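Local coordinates for protein acyl-coenzyme A oxidase acox-1.2 (Caenorhabditis elegans, PDB 5K3J) that catalyses the FAD-dependent desaturation of ascaroside-CoA thioesters with five-carbon omega side chains, the first step of their peroxisomal beta-oxidation in pheromone biosynthesis, at residues A[54-58]-A[72-76]; A[41-46]-A[95-99]; A[88-92]-A[136-140]; A[300-304]-A[396-400]; A[292-296]-A[430-434]. One frame throughout, in Å; residues are numbered along the deposited sequence.

Contact 1. Residues A[54-58]-A[72-76]; sequences ELADI and EGTRK
Two basic side chains of a helix satisfy the carbonyls of a turn, and an acid on the same helix accepts the amide of I58. K76 NZ donates to L55 O at 3.0 Å and forms a salt bridge with D57 OD1, also at 3.0 Å; D57 is further paired with R616. This is a helix-to-loop contact in the helical N-terminal domain of an acyl-CoA oxidase, where the connection leaving helix 36-49 folds back on helix 66-82. R75 NH1 donates to E54 O at 3.1 Å, while R75 NH2 reaches A56 O at 2.9 Å in a weak, poorly angled bond. One helical turn earlier, E72 forms a salt bridge with that guanidinium, R75 NE to E72 OE1 at 2.8 Å, and takes I58 N on E72 OE2 at 3.1 Å. The geometry needs the end of a 3-10 segment at 54-55, extended backbone at A56 and D57, and CA pairs L55–K76 at 6.5 Å and I58–E72 at 7.4 Å. R75 starts t,t before bending, whereas K76 curls through t,p,p,p. Packing is slight at the outer end: I58 CD1 lies over one guanidinium face, 4.1 Å from R75 NE.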
# COMPACT_ATOMS: atom_id res chain seq x y z
N GLU A 54 3.49 17.96 -28.68
CA GLU A 54 3.31 16.52 -28.87
C GLU A 54 3.84 15.73 -27.67
O GLU A 54 3.55 14.52 -27.53
CB GLU A 54 4.02 16.04 -30.12
CG GLU A 54 3.53 16.70 -31.40
CD GLU A 54 4.38 17.89 -31.79
OE1 GLU A 54 5.58 17.71 -32.10
OE2 GLU A 54 3.84 19.01 -31.77
N LEU A 55 4.58 16.39 -26.79
CA LEU A 55 5.16 15.74 -25.62
C LEU A 55 4.23 15.76 -24.42
O LEU A 55 4.57 15.23 -23.36
CB LEU A 55 6.49 16.40 -25.27
CG LEU A 55 7.68 16.13 -26.19
CD1 LEU A 55 8.97 16.59 -25.53
CD2 LEU A 55 7.75 14.66 -26.56
N ALA A 56 3.07 16.39 -24.56
CA ALA A 56 2.08 16.40 -23.49
C ALA A 56 1.35 15.06 -23.46
O ALA A 56 1.25 14.39 -24.48
CB ALA A 56 1.11 17.56 -23.65
N ASP A 57 0.87 14.67 -22.29
CA ASP A 57 0.05 13.47 -22.17
C ASP A 57 -1.16 13.60 -23.09
O ASP A 57 -1.82 14.63 -23.10
CB ASP A 57 -0.40 13.26 -20.72
CG ASP A 57 0.77 13.09 -19.76
OD1 ASP A 57 1.85 12.66 -20.20
OD2 ASP A 57 0.60 13.39 -18.56
N ILE A 58 -1.44 12.55 -23.86
CA ILE A 58 -2.53 12.58 -24.84
C ILE A 58 -3.85 12.93 -24.14
O ILE A 58 -4.70 13.61 -24.71
CB ILE A 58 -2.64 11.23 -25.61
CG1 ILE A 58 -3.51 11.38 -26.86
CG2 ILE A 58 -3.14 10.10 -24.71
CD1 ILE A 58 -2.77 11.93 -28.06
N GLU A 72 0.52 4.67 -25.39
CA GLU A 72 0.94 6.02 -25.05
C GLU A 72 2.41 6.09 -24.63
O GLU A 72 3.10 7.07 -24.93
CB GLU A 72 0.05 6.59 -23.94
CG GLU A 72 0.50 7.91 -23.34
CD GLU A 72 0.39 9.09 -24.29
OE1 GLU A 72 0.04 8.92 -25.48
OE2 GLU A 72 0.66 10.22 -23.84
N GLY A 73 2.88 5.06 -23.94
CA GLY A 73 4.28 4.97 -23.59
C GLY A 73 5.11 4.81 -24.85
O GLY A 73 6.23 5.30 -24.94
N THR A 74 4.55 4.12 -25.84
CA THR A 74 5.22 3.88 -27.11
C THR A 74 5.15 5.12 -28.01
O THR A 74 6.13 5.45 -28.70
CB THR A 74 4.60 2.68 -27.84
OG1 THR A 74 4.94 1.47 -27.15
CG2 THR A 74 5.11 2.58 -29.26
N ARG A 75 4.00 5.79 -28.01
CA ARG A 75 3.84 7.05 -28.73
C ARG A 75 4.87 8.06 -28.23
O ARG A 75 5.63 8.63 -29.01
CB ARG A 75 2.43 7.62 -28.57
CG ARG A 75 2.22 8.94 -29.31
CD ARG A 75 0.89 9.59 -28.96
NE ARG A 75 0.94 10.31 -27.69
CZ ARG A 75 1.39 11.55 -27.56
NH1 ARG A 75 1.84 12.21 -28.62
NH2 ARG A 75 1.39 12.13 -26.37
N LYS A 76 4.90 8.26 -26.91
CA LYS A 76 5.70 9.31 -26.31
C LYS A 76 7.20 9.02 -26.38
O LYS A 76 8.01 9.94 -26.49
CB LYS A 76 5.27 9.53 -24.86
CG LYS A 76 5.49 10.96 -24.37
CD LYS A 76 4.37 11.88 -24.82
CE LYS A 76 3.22 11.93 -23.82
NZ LYS A 76 3.68 12.53 -22.55

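Contact 2. Residues A[41-46]-A[95-99]; sequences RRREIT and ESLHL
A histidine ring packs between two helices with an arginine carbon over its face: the H98 ring (chi1 t, chi2 82°) has R42 CB in a CH-pi contact 3.9 Å from the ring centroid. Around that ring, R42 NE lies 2.9 Å from H98 ND1, and T46 OG1 lies 3.0 Å from H98 NE2. Helices 36-49 and 93-103, both in the helical N-terminal domain, meet here with local axes 10.2 Å apart and crossing at -44°. The CA register pairs R42 with H98 at 6.7 Å and I45 with L99 at 7.1 Å. I45 (m,t) points across, its CG2 3.9 Å from H98 CD2 and 3.7 Å from L99 CD1. At one end, R41 (m,m,m) meets E95 in a two-pronged salt bridge, R41 NE to E95 OE2 at 2.6 Å and R41 NH2 to E95 OE1 at 3.1 Å; E44 extends the network. The chemistry implies local compensation: the charge of R41 is met by E95 and E44, R42 NH1 donates to Q609 O, and the imidazole nitrogens face polar atoms.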
# COMPACT_ATOMS: atom_id res chain seq x y z
N ARG A 41 19.74 22.85 -15.47
CA ARG A 41 19.41 22.08 -16.67
C ARG A 41 18.00 21.50 -16.59
O ARG A 41 17.30 21.44 -17.60
CB ARG A 41 20.44 20.96 -16.88
CG ARG A 41 21.77 21.44 -17.45
CD ARG A 41 21.60 21.90 -18.89
NE ARG A 41 21.34 20.78 -19.78
CZ ARG A 41 20.53 20.83 -20.84
NH1 ARG A 41 19.89 21.95 -21.13
NH2 ARG A 41 20.35 19.76 -21.59
N ARG A 42 17.59 21.09 -15.40
CA ARG A 42 16.27 20.50 -15.20
C ARG A 42 15.15 21.47 -15.57
O ARG A 42 14.18 21.10 -16.22
CB ARG A 42 16.09 20.06 -13.75
CG ARG A 42 17.00 18.94 -13.32
CD ARG A 42 16.59 18.44 -11.96
NE ARG A 42 15.26 17.82 -11.98
CZ ARG A 42 14.13 18.43 -11.63
NH1 ARG A 42 14.14 19.69 -11.22
NH2 ARG A 42 12.98 17.77 -11.68
N ARG A 43 15.30 22.71 -15.12
CA ARG A 43 14.33 23.75 -15.44
C ARG A 43 14.45 24.10 -16.92
O ARG A 43 13.46 24.35 -17.60
CB ARG A 43 14.54 24.99 -14.57
CG ARG A 43 14.85 24.69 -13.10
CD ARG A 43 15.05 25.97 -12.30
NE ARG A 43 15.97 25.80 -11.18
CZ ARG A 43 17.21 26.28 -11.15
NH1 ARG A 43 17.68 26.98 -12.18
NH2 ARG A 43 17.98 26.08 -10.09
N GLU A 44 15.69 24.08 -17.41
CA GLU A 44 15.98 24.38 -18.81
C GLU A 44 15.32 23.35 -19.73
O GLU A 44 14.73 23.71 -20.75
CB GLU A 44 17.49 24.41 -19.04
CG GLU A 44 17.91 25.12 -20.31
CD GLU A 44 19.40 25.35 -20.37
OE1 GLU A 44 20.05 25.40 -19.29
OE2 GLU A 44 19.94 25.48 -21.49
N ILE A 45 15.41 22.08 -19.36
CA ILE A 45 14.81 21.00 -20.13
C ILE A 45 13.29 21.06 -20.04
O ILE A 45 12.59 20.96 -21.05
CB ILE A 45 15.29 19.63 -19.63
CG1 ILE A 45 16.78 19.45 -19.92
CG2 ILE A 45 14.51 18.51 -20.30
CD1 ILE A 45 17.46 18.43 -19.02
N THR A 46 12.78 21.24 -18.82
CA THR A 46 11.35 21.35 -18.59
C THR A 46 10.75 22.49 -19.41
O THR A 46 9.67 22.36 -19.99
CB THR A 46 11.04 21.60 -17.10
OG1 THR A 46 11.51 20.49 -16.32
CG2 THR A 46 9.54 21.75 -16.88
N GLU A 95 20.51 13.76 -16.87
CA GLU A 95 19.59 14.52 -17.71
C GLU A 95 18.53 13.63 -18.34
O GLU A 95 17.37 14.01 -18.44
CB GLU A 95 20.34 15.28 -18.80
CG GLU A 95 21.11 16.49 -18.29
CD GLU A 95 21.63 17.36 -19.42
OE1 GLU A 95 21.40 17.01 -20.60
OE2 GLU A 95 22.26 18.40 -19.14
N SER A 96 18.93 12.43 -18.76
CA SER A 96 18.01 11.52 -19.44
C SER A 96 16.92 11.05 -18.49
O SER A 96 15.76 10.87 -18.89
CB SER A 96 18.76 10.32 -20.02
OG SER A 96 17.98 9.68 -21.01
N LEU A 97 17.29 10.84 -17.23
CA LEU A 97 16.34 10.46 -16.20
C LEU A 97 15.33 11.56 -15.93
O LEU A 97 14.15 11.28 -15.73
CB LEU A 97 17.06 10.09 -14.90
CG LEU A 97 17.74 8.72 -14.88
CD1 LEU A 97 18.17 8.35 -13.47
CD2 LEU A 97 16.85 7.63 -15.49
N HIS A 98 15.78 12.81 -15.91
CA HIS A 98 14.86 13.93 -15.71
C HIS A 98 13.89 14.03 -16.88
O HIS A 98 12.69 14.21 -16.69
CB HIS A 98 15.61 15.25 -15.56
CG HIS A 98 14.71 16.45 -15.58
ND1 HIS A 98 14.02 16.88 -14.46
CD2 HIS A 98 14.37 17.29 -16.58
CE1 HIS A 98 13.30 17.94 -14.78
NE2 HIS A 98 13.50 18.22 -16.05
N LEU A 99 14.42 13.90 -18.09
CA LEU A 99 13.61 14.03 -19.30
C LEU A 99 12.53 12.95 -19.38
O LEU A 99 11.39 13.22 -19.75
CB LEU A 99 14.50 13.98 -20.54
CG LEU A 99 13.77 14.16 -21.86
CD1 LEU A 99 13.09 15.51 -21.88
CD2 LEU A 99 14.72 14.02 -23.04

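Contact 3. Residues A[88-92]-A[136-140]; sequences IDRDN and ERARR
This is a sparse, charged surface contact between a turn and the end of a helix in the N-terminal domain. The turn joins helix 84-87 to helix 93-103, and the other side is the C-terminal end of helix 128-139. D89 to N92 form a type I beta turn, closed by N92 N to D89 O at 2.8 Å, with R90 and D91 at its corners and N92 capping the helix that follows. Both corner side chains point across, although the backbones stay well apart: the closest CA pair, D91–R139, is 8.1 Å. R90 extends t,t,m so that its guanidinium lies across the last helical turn, with R139 O and R140 CA over one face. R90 CD is 3.7 Å from R139 O, and R90 NH1 is 3.8 Å from R140 CG. Near the guanidinium plane, R90 NH1 makes a long salt bridge of 3.7 Å to OE2 of E136, whose t,p rotamer brings its carboxylate nearer. D91 OD1 stands 4.2 Å from R139 NE, well out of that guanidinium's plane. R140 turns its own polar end to A662 of the second subunit. One long salt bridge and one looser approach of opposite charges imply a mainly electrostatic contact.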
# COMPACT_ATOMS: atom_id res chain seq x y z
N ILE A 88 18.74 17.21 -24.64
CA ILE A 88 19.77 16.84 -23.67
C ILE A 88 21.06 16.26 -24.25
O ILE A 88 21.17 16.03 -25.46
CB ILE A 88 19.26 15.78 -22.66
CG1 ILE A 88 18.97 14.46 -23.39
CG2 ILE A 88 18.06 16.27 -21.87
CD1 ILE A 88 18.78 13.28 -22.45
N ASP A 89 22.01 16.01 -23.36
CA ASP A 89 23.20 15.22 -23.65
C ASP A 89 22.83 13.75 -23.50
O ASP A 89 22.65 13.26 -22.39
CB ASP A 89 24.35 15.61 -22.72
CG ASP A 89 25.60 14.78 -22.93
OD1 ASP A 89 25.74 14.15 -23.99
OD2 ASP A 89 26.46 14.78 -22.01
N ARG A 90 22.71 13.05 -24.63
CA ARG A 90 22.16 11.70 -24.68
C ARG A 90 22.79 10.74 -23.66
O ARG A 90 22.09 9.94 -23.05
CB ARG A 90 22.32 11.11 -26.08
CG ARG A 90 21.81 9.69 -26.20
CD ARG A 90 22.56 8.91 -27.27
NE ARG A 90 22.17 9.30 -28.62
CZ ARG A 90 22.70 8.79 -29.73
NH1 ARG A 90 23.65 7.86 -29.63
NH2 ARG A 90 22.29 9.20 -30.92
N ASP A 91 24.10 10.84 -23.49
CA ASP A 91 24.81 9.92 -22.61
C ASP A 91 25.04 10.53 -21.23
O ASP A 91 25.91 10.09 -20.48
CB ASP A 91 26.14 9.51 -23.24
CG ASP A 91 25.94 8.72 -24.52
OD1 ASP A 91 24.81 8.23 -24.74
OD2 ASP A 91 26.90 8.60 -25.31
N ASN A 92 24.24 11.54 -20.91
CA ASN A 92 24.18 12.10 -19.56
C ASN A 92 23.00 11.47 -18.83
O ASN A 92 21.85 11.87 -19.05
CB ASN A 92 24.06 13.62 -19.61
CG ASN A 92 24.20 14.27 -18.25
OD1 ASN A 92 24.13 13.61 -17.22
ND2 ASN A 92 24.40 15.58 -18.25
N GLU A 136 26.65 0.33 -28.85
CA GLU A 136 26.34 1.60 -29.49
C GLU A 136 25.03 1.49 -30.25
O GLU A 136 24.32 2.48 -30.41
CB GLU A 136 27.47 2.05 -30.41
CG GLU A 136 27.40 3.53 -30.79
CD GLU A 136 27.18 4.45 -29.59
OE1 GLU A 136 27.72 4.17 -28.50
OE2 GLU A 136 26.47 5.47 -29.75
N ARG A 137 24.69 0.29 -30.71
CA ARG A 137 23.40 0.08 -31.35
C ARG A 137 22.27 0.29 -30.34
O ARG A 137 21.21 0.83 -30.68
CB ARG A 137 23.30 -1.32 -31.95
CG ARG A 137 24.14 -1.54 -33.19
CD ARG A 137 23.61 -2.72 -33.99
NE ARG A 137 22.32 -2.41 -34.61
CZ ARG A 137 21.47 -3.33 -35.07
NH1 ARG A 137 21.77 -4.62 -34.97
NH2 ARG A 137 20.32 -2.96 -35.62
N ALA A 138 22.50 -0.15 -29.11
CA ALA A 138 21.56 0.05 -28.02
C ALA A 138 21.38 1.53 -27.71
O ALA A 138 20.25 2.01 -27.58
CB ALA A 138 22.02 -0.70 -26.78
N ARG A 139 22.49 2.25 -27.60
CA ARG A 139 22.46 3.66 -27.21
C ARG A 139 21.79 4.55 -28.26
O ARG A 139 21.20 5.58 -27.91
CB ARG A 139 23.89 4.16 -26.95
CG ARG A 139 24.41 3.84 -25.54
CD ARG A 139 25.93 3.95 -25.44
NE ARG A 139 26.35 4.41 -24.12
CZ ARG A 139 27.58 4.26 -23.61
NH1 ARG A 139 28.52 3.64 -24.31
NH2 ARG A 139 27.86 4.72 -22.40
N ARG A 140 21.87 4.15 -29.52
CA ARG A 140 21.23 4.89 -30.60
C ARG A 140 19.79 4.41 -30.77
O ARG A 140 19.09 4.80 -31.70
CB ARG A 140 22.00 4.71 -31.91
CG ARG A 140 23.51 4.68 -31.74
CD ARG A 140 24.21 4.41 -33.06
NE ARG A 140 24.41 5.64 -33.83
CZ ARG A 140 23.83 5.89 -35.01
NH1 ARG A 140 23.03 4.99 -35.55
NH2 ARG A 140 24.07 7.03 -35.63

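Contact 4. Residues A[300-304]-A[396-400]; sequences QGLFL and TGEGI
Q300 opens the first segment with its backbone: its carbonyl, Q300 O, lies 2.8 Å from T396 OG1. That hydroxyl also has V392 O, one turn back in its own helix, as an acceptor, so its one proton has two acceptors within reach. The carbonyl is available because the helix is kinked here, the N of L304 making no bond to the preceding turn. The CA-to-CB bond of Q300 points sideways, and its m,m rotamer leaves Q300 OE1 3.6 Å from T396 CG2, while Q300 NE2 donates to A425 O. F303 comes next toward the partner. Its CB is 4.2 Å from I400 CD1, but chi1 m carries the ring away to an edge-to-face stack on Y106; the F303 side chain lies about 4 Å from that of E299, which matters for substrate specificity. The two helices, 287-315 and 379-405, run side by side in the C-terminal alpha domain of the acyl-CoA dehydrogenase/oxidase fold, locally 5° from parallel with axes 9.8 Å apart. Their closest CA atoms are those of L304 and I400, at 5.8 Å. L304 (t,p) packs against T396, G399 and I400: L304 CB rests 3.7 Å from T396 CG2, and L304 CD1 reaches I400 CG1 at 3.6 Å and G399 C at 3.8 Å. G399 leaves room for this methyl, since a CB there would lie 3.0 Å from L304 CD1, which is tight.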
# COMPACT_ATOMS: atom_id res chain seq x y z
N GLN A 300 13.88 6.08 -4.78
CA GLN A 300 12.83 5.92 -3.78
C GLN A 300 12.88 7.09 -2.81
O GLN A 300 12.10 7.15 -1.86
CB GLN A 300 12.96 4.58 -3.05
CG GLN A 300 12.83 3.35 -3.91
CD GLN A 300 11.40 2.87 -4.03
OE1 GLN A 300 10.57 3.13 -3.16
NE2 GLN A 300 11.10 2.17 -5.11
N GLY A 301 13.80 8.02 -3.06
CA GLY A 301 13.80 9.28 -2.37
C GLY A 301 12.97 10.31 -3.13
O GLY A 301 12.36 11.19 -2.53
N LEU A 302 12.92 10.16 -4.45
CA LEU A 302 12.24 11.13 -5.31
C LEU A 302 10.74 10.86 -5.49
O LEU A 302 9.95 11.81 -5.46
CB LEU A 302 12.93 11.20 -6.67
CG LEU A 302 14.29 11.89 -6.66
CD1 LEU A 302 15.04 11.73 -7.98
CD2 LEU A 302 14.13 13.37 -6.31
N PHE A 303 10.35 9.60 -5.67
CA PHE A 303 8.94 9.21 -5.65
C PHE A 303 8.24 9.77 -4.41
O PHE A 303 7.15 10.33 -4.48
CB PHE A 303 8.79 7.69 -5.62
CG PHE A 303 9.12 7.01 -6.91
CD1 PHE A 303 8.65 7.48 -8.13
CD2 PHE A 303 9.89 5.85 -6.90
CE1 PHE A 303 8.95 6.81 -9.31
CE2 PHE A 303 10.19 5.18 -8.07
CZ PHE A 303 9.72 5.67 -9.28
N LEU A 304 8.90 9.58 -3.26
CA LEU A 304 8.39 10.01 -1.97
C LEU A 304 8.26 11.52 -1.92
O LEU A 304 7.28 12.05 -1.40
CB LEU A 304 9.30 9.52 -0.85
CG LEU A 304 8.87 9.78 0.59
CD1 LEU A 304 7.42 9.38 0.77
CD2 LEU A 304 9.76 9.01 1.55
N THR A 396 9.68 4.18 2.28
CA THR A 396 9.12 5.03 1.24
C THR A 396 7.67 4.63 0.98
O THR A 396 6.83 5.47 0.68
CB THR A 396 9.92 4.94 -0.08
OG1 THR A 396 11.27 5.35 0.17
CG2 THR A 396 9.32 5.84 -1.15
N GLY A 397 7.40 3.34 1.11
CA GLY A 397 6.06 2.81 0.97
C GLY A 397 5.11 3.39 1.99
O GLY A 397 4.12 4.03 1.64
N GLU A 398 5.42 3.17 3.27
CA GLU A 398 4.62 3.71 4.36
C GLU A 398 4.44 5.22 4.23
O GLU A 398 3.36 5.75 4.47
CB GLU A 398 5.26 3.40 5.71
CG GLU A 398 5.28 1.92 6.06
CD GLU A 398 6.01 1.67 7.37
OE1 GLU A 398 7.12 2.21 7.54
OE2 GLU A 398 5.47 0.94 8.23
N GLY A 399 5.51 5.90 3.84
CA GLY A 399 5.49 7.34 3.67
C GLY A 399 4.50 7.80 2.62
O GLY A 399 3.74 8.75 2.83
N ILE A 400 4.48 7.10 1.48
CA ILE A 400 3.66 7.51 0.34
C ILE A 400 2.17 7.28 0.61
O ILE A 400 1.33 8.10 0.21
CB ILE A 400 4.11 6.77 -0.94
CG1 ILE A 400 5.40 7.41 -1.47
CG2 ILE A 400 3.03 6.82 -2.02
CD1 ILE A 400 6.07 6.63 -2.57

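Contact 5. Residues A[292-296]-A[430-434]; sequences IRSQM and TYAGE. Unlike the reference sequence in segment 430-434: A432 (reference Glu). With 6QA (~{S}-[2-[3-[[(2~{R})-4-[[[(2~{R},3~{S},4~{R},5~{R})-5-(6-aminopurin-9-yl)-4-oxidanyl-3-phosphonooxy-oxolan-2-yl]methoxy-oxidanyl-phosphoryl]oxy-oxidanyl-phosphoryl]oxy-3,3-dimethyl-2-oxidanyl-butanoyl]amino]propanoylamino]ethyl] 5-[(2~{R},3~{R},5~{R},6~{S})-6-methyl-3,5-bis(oxidanyl)oxan-2-yl]oxypentanethioate), chain E.
I292 CG2 meets A432 CB at 3.8 Å at the apolar centre, and M296 adds SD 4.3 Å from A432 CB and CE 4.2 Å from Y431 CE1. Helix 287-315 here faces the loop before helix 435-450, with R293 and A432 CA atoms 6.6 Å apart. A432 replaces the reference glutamate, the predicted proton acceptor, so this active site holds bound substrate without that carboxylate. The loop is irregular: A432 takes left-handed angles (54/32), and G433 (108/119) adopts a conformation in which a CB would jam. At the polar edge R293, extended m,t,t, donates from NE to A432 O at 3.0 Å and brings NH2 to 2.6 Å from 6QA O57. Y431 (chi1 p) lays one ring face against 6QA C05, and A432 N donates to the thioester carbonyl 6QA O58 at 3.0 Å. Beyond it, E434 bonds FAD and R341 of the second subunit. A backbone amide on the thioester oxygen implies polarisation of that carbonyl, consistent with acidifying the alpha carbon, as in acyl-CoA dehydrogenases.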
# COMPACT_ATOMS: atom_id res chain seq x y z
N ILE A 292 21.32 -0.95 -9.82
CA ILE A 292 19.94 -0.62 -9.48
C ILE A 292 19.80 -0.36 -7.99
O ILE A 292 19.29 0.69 -7.58
CB ILE A 292 18.97 -1.75 -9.89
CG1 ILE A 292 18.99 -1.95 -11.41
CG2 ILE A 292 17.56 -1.43 -9.40
CD1 ILE A 292 18.62 -0.72 -12.20
N ARG A 293 20.25 -1.32 -7.18
CA ARG A 293 20.14 -1.23 -5.72
C ARG A 293 20.82 0.01 -5.16
O ARG A 293 20.30 0.67 -4.25
CB ARG A 293 20.75 -2.47 -5.06
CG ARG A 293 19.97 -3.76 -5.29
CD ARG A 293 20.77 -4.96 -4.80
NE ARG A 293 20.06 -6.21 -5.03
CZ ARG A 293 20.67 -7.38 -5.24
NH1 ARG A 293 21.99 -7.45 -5.27
NH2 ARG A 293 19.94 -8.47 -5.44
N SER A 294 22.00 0.33 -5.69
CA SER A 294 22.72 1.53 -5.30
C SER A 294 21.91 2.78 -5.66
O SER A 294 21.94 3.78 -4.95
CB SER A 294 24.10 1.58 -5.96
OG SER A 294 23.99 1.53 -7.38
N GLN A 295 21.17 2.69 -6.76
CA GLN A 295 20.49 3.84 -7.33
C GLN A 295 19.13 4.16 -6.69
O GLN A 295 18.70 5.31 -6.69
CB GLN A 295 20.34 3.63 -8.84
CG GLN A 295 19.56 4.70 -9.58
CD GLN A 295 18.14 4.26 -9.90
OE1 GLN A 295 17.66 3.25 -9.38
NE2 GLN A 295 17.47 5.01 -10.77
N MET A 296 18.46 3.15 -6.14
CA MET A 296 17.08 3.36 -5.71
C MET A 296 16.92 4.04 -4.35
O MET A 296 15.81 4.34 -3.94
CB MET A 296 16.31 2.03 -5.70
CG MET A 296 17.12 0.82 -5.28
SD MET A 296 16.18 -0.69 -5.59
CE MET A 296 14.72 -0.35 -4.62
N THR A 430 10.25 -5.58 -4.06
CA THR A 430 10.23 -6.91 -4.64
C THR A 430 11.30 -7.06 -5.73
O THR A 430 12.16 -7.94 -5.63
CB THR A 430 8.85 -7.25 -5.24
OG1 THR A 430 7.88 -7.34 -4.19
CG2 THR A 430 8.91 -8.57 -5.99
N TYR A 431 11.25 -6.21 -6.75
CA TYR A 431 12.23 -6.30 -7.83
C TYR A 431 13.61 -5.95 -7.28
O TYR A 431 13.71 -5.38 -6.19
CB TYR A 431 11.86 -5.39 -9.02
CG TYR A 431 11.84 -3.89 -8.77
CD1 TYR A 431 12.99 -3.20 -8.37
CD2 TYR A 431 10.69 -3.15 -8.99
CE1 TYR A 431 12.97 -1.84 -8.15
CE2 TYR A 431 10.67 -1.78 -8.78
CZ TYR A 431 11.81 -1.13 -8.36
OH TYR A 431 11.79 0.23 -8.15
N ALA A 432 14.65 -6.26 -8.04
CA ALA A 432 16.03 -6.02 -7.63
C ALA A 432 16.33 -6.64 -6.26
O ALA A 432 17.14 -6.13 -5.49
CB ALA A 432 16.33 -4.52 -7.61
N GLY A 433 15.67 -7.76 -5.98
CA GLY A 433 15.88 -8.49 -4.74
C GLY A 433 14.72 -8.37 -3.78
O GLY A 433 14.37 -7.27 -3.35
N GLU A 434 14.11 -9.51 -3.44
CA GLU A 434 13.05 -9.54 -2.43
C GLU A 434 13.59 -8.98 -1.11
O GLU A 434 14.67 -9.37 -0.66
CB GLU A 434 12.53 -10.98 -2.25
CG GLU A 434 11.08 -11.08 -1.81
CD GLU A 434 10.84 -10.53 -0.41
OE1 GLU A 434 11.55 -10.97 0.52
OE2 GLU A 434 9.96 -9.66 -0.25
P26 6QA E . 23.30 -16.93 -5.24
P29 6QA E . 25.50 -18.21 -3.63
P50 6QA E . 28.11 -15.56 2.32
O01 6QA E . 12.99 1.39 -10.46
C02 6QA E . 13.96 0.70 -11.28
C03 6QA E . 13.14 -0.46 -11.87
O04 6QA E . 13.93 -1.39 -12.45
C05 6QA E . 14.54 -2.29 -11.57
C06 6QA E . 14.08 -3.72 -11.96
C07 6QA E . 15.24 -4.69 -11.64
C08 6QA E . 15.10 -5.94 -12.51
C09 6QA E . 14.99 -7.15 -11.68
S10 6QA E . 16.19 -8.49 -12.17
C11 6QA E . 17.18 -9.14 -10.80
C12 6QA E . 16.68 -8.82 -9.42
N13 6QA E . 16.64 -10.03 -8.69
C14 6QA E . 17.47 -10.23 -7.52
C15 6QA E . 17.40 -11.58 -6.72
C16 6QA E . 18.83 -12.19 -6.70
N17 6QA E . 19.20 -12.67 -5.35
C18 6QA E . 20.24 -13.71 -5.25
C19 6QA E . 20.64 -14.22 -3.87
O20 6QA E . 19.78 -13.67 -2.90
C21 6QA E . 22.11 -13.84 -3.53
C22 6QA E . 22.37 -14.59 -2.15
C23 6QA E . 22.23 -12.28 -3.44
C24 6QA E . 23.17 -14.31 -4.53
O25 6QA E . 23.63 -15.64 -4.24
O27 6QA E . 21.80 -17.23 -5.35
O28 6QA E . 24.13 -18.26 -4.56
O30 6QA E . 26.65 -18.78 -4.48
O31 6QA E . 25.78 -16.63 -3.12
C32 6QA E . 25.90 -16.31 -1.79
C33 6QA E . 27.44 -16.06 -1.50
O34 6QA E . 27.98 -15.39 -2.45
C35 6QA E . 28.44 -13.93 -1.89
N36 6QA E . 27.83 -12.90 -2.75
C37 6QA E . 26.57 -12.87 -3.18
N38 6QA E . 26.35 -11.80 -3.95
C39 6QA E . 27.51 -11.10 -4.03
C40 6QA E . 28.46 -11.79 -3.27
N41 6QA E . 29.73 -11.30 -3.19
C42 6QA E . 30.05 -10.17 -3.82
N43 6QA E . 29.16 -9.47 -4.56
C44 6QA E . 27.90 -9.90 -4.69
N45 6QA E . 26.93 -9.15 -5.49
C46 6QA E . 28.06 -13.84 -0.66
O47 6QA E . 29.22 -13.45 0.21
C48 6QA E . 27.55 -15.21 -0.22
O49 6QA E . 28.40 -15.82 0.68
O51 6QA E . 27.74 -16.87 2.96
O52 6QA E . 26.96 -14.55 2.49
O53 6QA E . 29.33 -14.97 2.97
O54 6QA E . 25.31 -19.08 -2.41
O55 6QA E . 23.86 -16.66 -6.63
O56 6QA E . 20.73 -14.16 -6.24
O57 6QA E . 18.23 -9.39 -7.15
O58 6QA E . 14.14 -7.18 -10.80
O59 6QA E . 12.22 0.03 -12.89
C60 6QA E . 12.90 0.74 -13.94
C61 6QA E . 11.79 1.06 -14.92
C62 6QA E . 13.65 1.97 -13.38
C63 6QA E . 14.56 1.60 -12.28
O64 6QA E . 14.45 2.57 -14.45

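How the contacts relate
Across the five contacts, chemistry differs with place in the fold, and burial alone does not set it. Contacts 4 and 5, buried near the chain's centre, share helix 287-315; the first is largely apolar helix packing, the second a substrate-binding surface. Contacts 1, 2 and 3, all in the N-terminal domain, rely on charge. Contact 2, buried overall, has an interhelical salt bridge beside a packed histidine; contact 1, partly buried, uses charged side chains on loop carbonyls, an amide and an aspartate; contact 3, at the surface, has one long salt bridge and loose packing. Contacts 2 and 3 meet where E95 OE1 lies 3.0 Å from D89 N. Contacts 1, 3 and 5 touch the second subunit.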